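Local coordinates for protein alkaline serine protease (Pseudoalteromonas sp., PDB 1Y9Z) that probably cleaves peptide bonds in proteins as a cold-adapted serine protease of the subtilisin family, at residues A[24-30]-A[92-98]; A[230-234]-A[333-337]. One frame throughout, in Å; residues are numbered along the deposited sequence.

Overall arrangement
From the N terminus, the chain first lays down strand 25-30. It then runs through 61 residues, including strand 44-47 and helix 65-74, before residues 92-98 return beside that strand. This closes contact 1, within the mainly parallel sheet of the subtilisin-like alpha/beta domain. Contact 2 opens only later, at residues 230-234. It closes 98 residues further on, when strand 333-336 pairs antiparallel with 232-233 in what is probably the insert beta-barrel domain. The two loops follow one another and neither nest nor cross. The centres of contact 1 and contact 2 are about 31 Å apart, on opposite sides of the chain's centre. The chain afterwards returns to the alpha/beta domain with helix 368-385.

Contact 1: A[24-30]-A[92-98]; sequences RTICIID and NIHIVKV
The H94 ring meets C27 SG at its edge. C27 SG lies in the ring plane, 4.0 Å from H94 CD2. C27 holds SG anti to its own backbone N (chi1 -169°), which also sets SG 3.6 Å from V96 CG2. H94 ND1 and NE2 are hydrogen-bonded to the hydroxyls of T46 and T48, so the ring's rotation is fixed. SG is tied by a disulfide to C117 of helix 110-119. The same helix covers I29 and V96 on this face of the sheet.

A second flat group is the N92 amide. N92 ND2 donates to R24 O at 3.0 Å and reaches it from above the carbonyl plane. The backbone N of N92 adds only a weak bond to this oxygen. T25 OG1 rests against N92 CB at 3.4 Å.

Between the strands the backbone bonds alternate in parallel fashion. N92 O accepts from I26 N, I26 O from H94 N, and so on to V98 N, which donates to D30 O at 2.8 Å.

On the face that carries I26, I28, I93 and I95, the packing is aliphatic. I28 CD1 touches I93 CG2 at 3.8 Å and I95 CD1 at 3.9 Å. The bend at I95 (chi2 -60°) turns that methyl toward the neighbouring strand. A70 and I73 of helix 65-74 cover I28, and A74 covers I93.

D30 ends its strand, and its OD1 is hydrogen-bonded to H65 ND1. H65 and S369 both line the pocket of the bound phenylmethanesulfonic acid. D30 at the carboxyl end of a central strand, bonded to H65 and with S369 in the same pocket, is consistent with the Asp-His-Ser catalytic triad of subtilases.

Contact 2: A[230-234]-A[333-337]; sequences GVVPH and SVSVD
S333 O is gripped by two N-H donors. H234 N reaches S333 O across the contact at 3.1 Å, and N356 ND2 comes from strand 351-360. Next along, V232 and S335 form a hydrogen-bonded antiparallel pair. S335 N donates to V232 O at 2.8 Å, and V232 N returns a nearly straight bond to S335 O at 2.9 Å. Both bonds lie in the carbonyl planes.

The H234 ring lies over the backbone of V334. V334 C lies over the centre of the H234 ring, 4.1 Å above its plane. V308, E291 and T295 also touch this side chain. An alanine here would keep the backbone bond but would probably leave a gap over the V334 carbonyl and beside V308. On the face of V232, the buried S335 hydroxyl is bonded to R281 NH2 and Q318 O.

On the other side, V231 CG1 packs against V334 CB at 3.8 Å. V231 holds that methyl anti to its backbone N (chi1 -177°), and A217 of strand 214-221 adds to the cover.

Beyond the paired residues a water takes over. It donates to G230 O at 2.7 Å and accepts from D337 N. D337 then N-caps helix 338-345. Strand 333-336 also pairs parallel with 305-309, so it joins two neighbours in a mixed sheet, as fits the insert beta-barrel domain of this subtilase.

Contact 1: A[24-30]-A[92-98]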
loop_
_atom_site.group_PDB
_atom_site.type_symbol
_atom_site.label_atom_id
_atom_site.label_comp_id
_atom_site.label_asym_id
_atom_site.label_seq_id
_atom_site.Cartn_x
_atom_site.Cartn_y
_atom_site.Cartn_z
ATOM N N ARG A 24 -2.428 -21.419 10.082
ATOM C CA ARG A 24 -1.402 -20.886 9.185
ATOM C C ARG A 24 -0.471 -19.925 9.926
ATOM O O ARG A 24 -0.840 -19.335 10.943
ATOM C CB ARG A 24 -2.035 -20.097 8.026
ATOM C CG ARG A 24 -2.975 -20.860 7.101
ATOM C CD ARG A 24 -2.246 -21.901 6.268
ATOM N NE ARG A 24 -1.948 -23.101 7.041
ATOM C CZ ARG A 24 -1.184 -24.097 6.609
ATOM N NH1 ARG A 24 -0.969 -25.152 7.381
ATOM N NH2 ARG A 24 -0.628 -24.038 5.405
ATOM N N THR A 25 0.741 -19.778 9.405
ATOM C CA THR A 25 1.708 -18.851 9.977
ATOM C C THR A 25 2.349 -18.077 8.835
ATOM O O THR A 25 2.869 -18.672 7.889
ATOM C CB THR A 25 2.825 -19.566 10.769
ATOM O OG1 THR A 25 2.264 -20.208 11.920
ATOM C CG2 THR A 25 3.874 -18.560 11.232
ATOM N N ILE A 26 2.279 -16.753 8.908
ATOM C CA ILE A 26 2.886 -15.912 7.887
ATOM C C ILE A 26 4.039 -15.147 8.524
ATOM O O ILE A 26 3.892 -14.563 9.597
ATOM C CB ILE A 26 1.865 -14.921 7.261
ATOM C CG1 ILE A 26 2.584 -13.995 6.275
ATOM C CG2 ILE A 26 1.160 -14.116 8.347
ATOM C CD1 ILE A 26 1.658 -13.227 5.358
ATOM N N CYS A 27 5.195 -15.183 7.871
ATOM C CA CYS A 27 6.380 -14.502 8.371
ATOM C C CYS A 27 6.671 -13.277 7.533
ATOM O O CYS A 27 6.772 -13.361 6.308
ATOM C CB CYS A 27 7.578 -15.438 8.316
ATOM S SG CYS A 27 9.083 -14.895 9.188
ATOM N N ILE A 28 6.804 -12.145 8.211
ATOM C CA ILE A 28 7.084 -10.879 7.555
ATOM C C ILE A 28 8.556 -10.517 7.730
ATOM O O ILE A 28 9.004 -10.208 8.838
ATOM C CB ILE A 28 6.228 -9.742 8.154
ATOM C CG1 ILE A 28 4.746 -10.115 8.100
ATOM C CG2 ILE A 28 6.467 -8.457 7.387
ATOM C CD1 ILE A 28 3.842 -9.143 8.846
ATOM N N ILE A 29 9.312 -10.585 6.638
ATOM C CA ILE A 29 10.726 -10.220 6.662
ATOM C C ILE A 29 10.719 -8.760 6.235
ATOM O O ILE A 29 10.461 -8.442 5.072
ATOM C CB ILE A 29 11.539 -11.074 5.667
ATOM C CG1 ILE A 29 11.470 -12.547 6.081
ATOM C CG2 ILE A 29 12.983 -10.591 5.615
ATOM C CD1 ILE A 29 12.279 -13.483 5.193
ATOM N N ASP A 30 10.994 -7.866 7.179
ATOM C CA ASP A 30 10.932 -6.446 6.874
ATOM C C ASP A 30 11.657 -5.617 7.941
ATOM O O ASP A 30 12.630 -6.082 8.537
ATOM C CB ASP A 30 9.454 -6.039 6.773
ATOM C CG ASP A 30 9.212 -4.941 5.754
ATOM O OD1 ASP A 30 9.751 -3.834 5.941
ATOM O OD2 ASP A 30 8.477 -5.185 4.769
ATOM N N ASN A 92 -1.368 -16.510 12.754
ATOM C CA ASN A 92 -0.106 -16.477 13.475
ATOM C C ASN A 92 0.847 -15.685 12.600
ATOM O O ASN A 92 0.964 -15.945 11.402
ATOM C CB ASN A 92 0.444 -17.886 13.687
ATOM C CG ASN A 92 -0.459 -18.732 14.544
ATOM O OD1 ASN A 92 -0.645 -18.459 15.730
ATOM N ND2 ASN A 92 -1.042 -19.764 13.946
ATOM N N ILE A 93 1.517 -14.716 13.206
ATOM C CA ILE A 93 2.454 -13.863 12.492
ATOM C C ILE A 93 3.825 -13.946 13.140
ATOM O O ILE A 93 3.945 -13.843 14.360
ATOM C CB ILE A 93 1.997 -12.392 12.541
ATOM C CG1 ILE A 93 0.563 -12.275 12.023
ATOM C CG2 ILE A 93 2.943 -11.521 11.721
ATOM C CD1 ILE A 93 -0.049 -10.903 12.221
ATOM N N HIS A 94 4.857 -14.147 12.325
ATOM C CA HIS A 94 6.219 -14.199 12.843
ATOM C C HIS A 94 6.993 -13.070 12.183
ATOM O O HIS A 94 6.909 -12.869 10.970
ATOM C CB HIS A 94 6.895 -15.535 12.541
ATOM C CG HIS A 94 8.115 -15.781 13.375
ATOM N ND1 HIS A 94 8.045 -16.054 14.724
ATOM C CD2 HIS A 94 9.432 -15.747 13.065
ATOM C CE1 HIS A 94 9.268 -16.177 15.210
ATOM N NE2 HIS A 94 10.128 -15.994 14.224
ATOM N N ILE A 95 7.743 -12.332 12.988
ATOM C CA ILE A 95 8.502 -11.199 12.496
ATOM C C ILE A 95 10.010 -11.417 12.495
ATOM O O ILE A 95 10.591 -11.842 13.494
ATOM C CB ILE A 95 8.208 -9.936 13.353
ATOM C CG1 ILE A 95 6.696 -9.687 13.433
ATOM C CG2 ILE A 95 8.927 -8.725 12.773
ATOM C CD1 ILE A 95 6.015 -9.471 12.095
ATOM N N VAL A 96 10.635 -11.144 11.354
ATOM C CA VAL A 96 12.084 -11.223 11.238
ATOM C C VAL A 96 12.473 -9.836 10.738
ATOM O O VAL A 96 12.147 -9.449 9.613
ATOM C CB VAL A 96 12.547 -12.297 10.233
ATOM C CG1 VAL A 96 14.065 -12.234 10.073
ATOM C CG2 VAL A 96 12.146 -13.682 10.730
ATOM N N LYS A 97 13.140 -9.077 11.601
ATOM C CA LYS A 97 13.551 -7.712 11.295
ATOM C C LYS A 97 14.940 -7.670 10.662
ATOM O O LYS A 97 15.945 -7.905 11.335
ATOM C CB LYS A 97 13.533 -6.886 12.587
ATOM C CG LYS A 97 13.861 -5.413 12.420
ATOM C CD LYS A 97 13.880 -4.735 13.782
ATOM C CE LYS A 97 14.339 -3.294 13.706
ATOM N NZ LYS A 97 14.498 -2.722 15.076
ATOM N N VAL A 98 14.989 -7.364 9.368
ATOM C CA VAL A 98 16.260 -7.297 8.654
ATOM C C VAL A 98 16.710 -5.863 8.386
ATOM O O VAL A 98 17.863 -5.629 8.023
ATOM C CB VAL A 98 16.190 -8.054 7.301
ATOM C CG1 VAL A 98 15.910 -9.531 7.548
ATOM C CG2 VAL A 98 15.114 -7.443 6.410
#

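Contact 2: A[230-234]-A[333-337]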
loop_
_atom_site.group_PDB
_atom_site.type_symbol
_atom_site.label_atom_id
_atom_site.label_comp_id
_atom_site.label_asym_id
_atom_site.label_seq_id
_atom_site.Cartn_x
_atom_site.Cartn_y
_atom_site.Cartn_z
ATOM N N GLY A 230 -11.337 8.289 1.111
ATOM C CA GLY A 230 -9.926 8.319 0.785
ATOM C C GLY A 230 -9.479 9.746 0.540
ATOM O O GLY A 230 -9.751 10.316 -0.514
ATOM N N VAL A 231 -8.810 10.333 1.526
ATOM C CA VAL A 231 -8.306 11.698 1.416
ATOM C C VAL A 231 -6.818 11.641 1.728
ATOM O O VAL A 231 -6.418 11.341 2.851
ATOM C CB VAL A 231 -9.003 12.645 2.415
ATOM C CG1 VAL A 231 -8.513 14.070 2.209
ATOM C CG2 VAL A 231 -10.513 12.570 2.233
ATOM N N VAL A 232 -5.998 11.924 0.726
ATOM C CA VAL A 232 -4.557 11.855 0.891
ATOM C C VAL A 232 -3.886 13.206 1.095
ATOM O O VAL A 232 -4.056 14.116 0.286
ATOM C CB VAL A 232 -3.912 11.176 -0.336
ATOM C CG1 VAL A 232 -2.407 11.083 -0.160
ATOM C CG2 VAL A 232 -4.519 9.802 -0.543
ATOM N N PRO A 233 -3.125 13.360 2.191
ATOM C CA PRO A 233 -2.449 14.638 2.425
ATOM C C PRO A 233 -1.332 14.760 1.388
ATOM O O PRO A 233 -0.567 13.817 1.185
ATOM C CB PRO A 233 -1.927 14.496 3.853
ATOM C CG PRO A 233 -1.649 13.031 3.965
ATOM C CD PRO A 233 -2.842 12.400 3.275
ATOM N N HIS A 234 -1.243 15.906 0.720
ATOM C CA HIS A 234 -0.218 16.080 -0.305
ATOM C C HIS A 234 1.200 15.836 0.179
ATOM O O HIS A 234 1.666 16.474 1.126
ATOM C CB HIS A 234 -0.282 17.480 -0.922
ATOM C CG HIS A 234 -1.094 17.558 -2.177
ATOM N ND1 HIS A 234 -1.228 16.499 -3.049
ATOM C CD2 HIS A 234 -1.768 18.591 -2.736
ATOM C CE1 HIS A 234 -1.951 16.877 -4.089
ATOM N NE2 HIS A 234 -2.290 18.141 -3.923
ATOM N N SER A 333 -3.260 21.103 1.347
ATOM C CA SER A 333 -3.796 20.596 0.092
ATOM C C SER A 333 -3.868 19.073 0.155
ATOM O O SER A 333 -3.006 18.425 0.754
ATOM C CB SER A 333 -2.927 21.060 -1.085
ATOM O OG SER A 333 -1.575 20.669 -0.934
ATOM N N VAL A 334 -4.908 18.511 -0.454
ATOM C CA VAL A 334 -5.116 17.068 -0.442
ATOM C C VAL A 334 -5.476 16.512 -1.817
ATOM O O VAL A 334 -5.758 17.264 -2.752
ATOM C CB VAL A 334 -6.248 16.689 0.541
ATOM C CG1 VAL A 334 -5.922 17.209 1.934
ATOM C CG2 VAL A 334 -7.577 17.261 0.058
ATOM N N SER A 335 -5.471 15.185 -1.918
ATOM C CA SER A 335 -5.793 14.489 -3.158
ATOM C C SER A 335 -6.908 13.470 -2.927
ATOM O O SER A 335 -6.878 12.722 -1.952
ATOM C CB SER A 335 -4.545 13.775 -3.689
ATOM O OG SER A 335 -4.859 12.909 -4.767
ATOM N N VAL A 336 -7.892 13.449 -3.823
ATOM C CA VAL A 336 -9.007 12.509 -3.736
ATOM C C VAL A 336 -9.242 11.901 -5.119
ATOM O O VAL A 336 -8.804 12.464 -6.125
ATOM C CB VAL A 336 -10.316 13.200 -3.262
ATOM C CG1 VAL A 336 -10.128 13.785 -1.865
ATOM C CG2 VAL A 336 -10.721 14.288 -4.243
ATOM N N ASP A 337 -9.929 10.763 -5.177
ATOM C CA ASP A 337 -10.180 10.126 -6.466
ATOM C C ASP A 337 -11.240 10.887 -7.256
ATOM O O ASP A 337 -11.871 11.809 -6.733
ATOM C CB ASP A 337 -10.551 8.642 -6.283
ATOM C CG ASP A 337 -11.876 8.433 -5.575
ATOM O OD1 ASP A 337 -12.107 7.299 -5.102
ATOM O OD2 ASP A 337 -12.689 9.375 -5.503
HETATM O O HOH W 1 -11.089 9.746 -2.800
#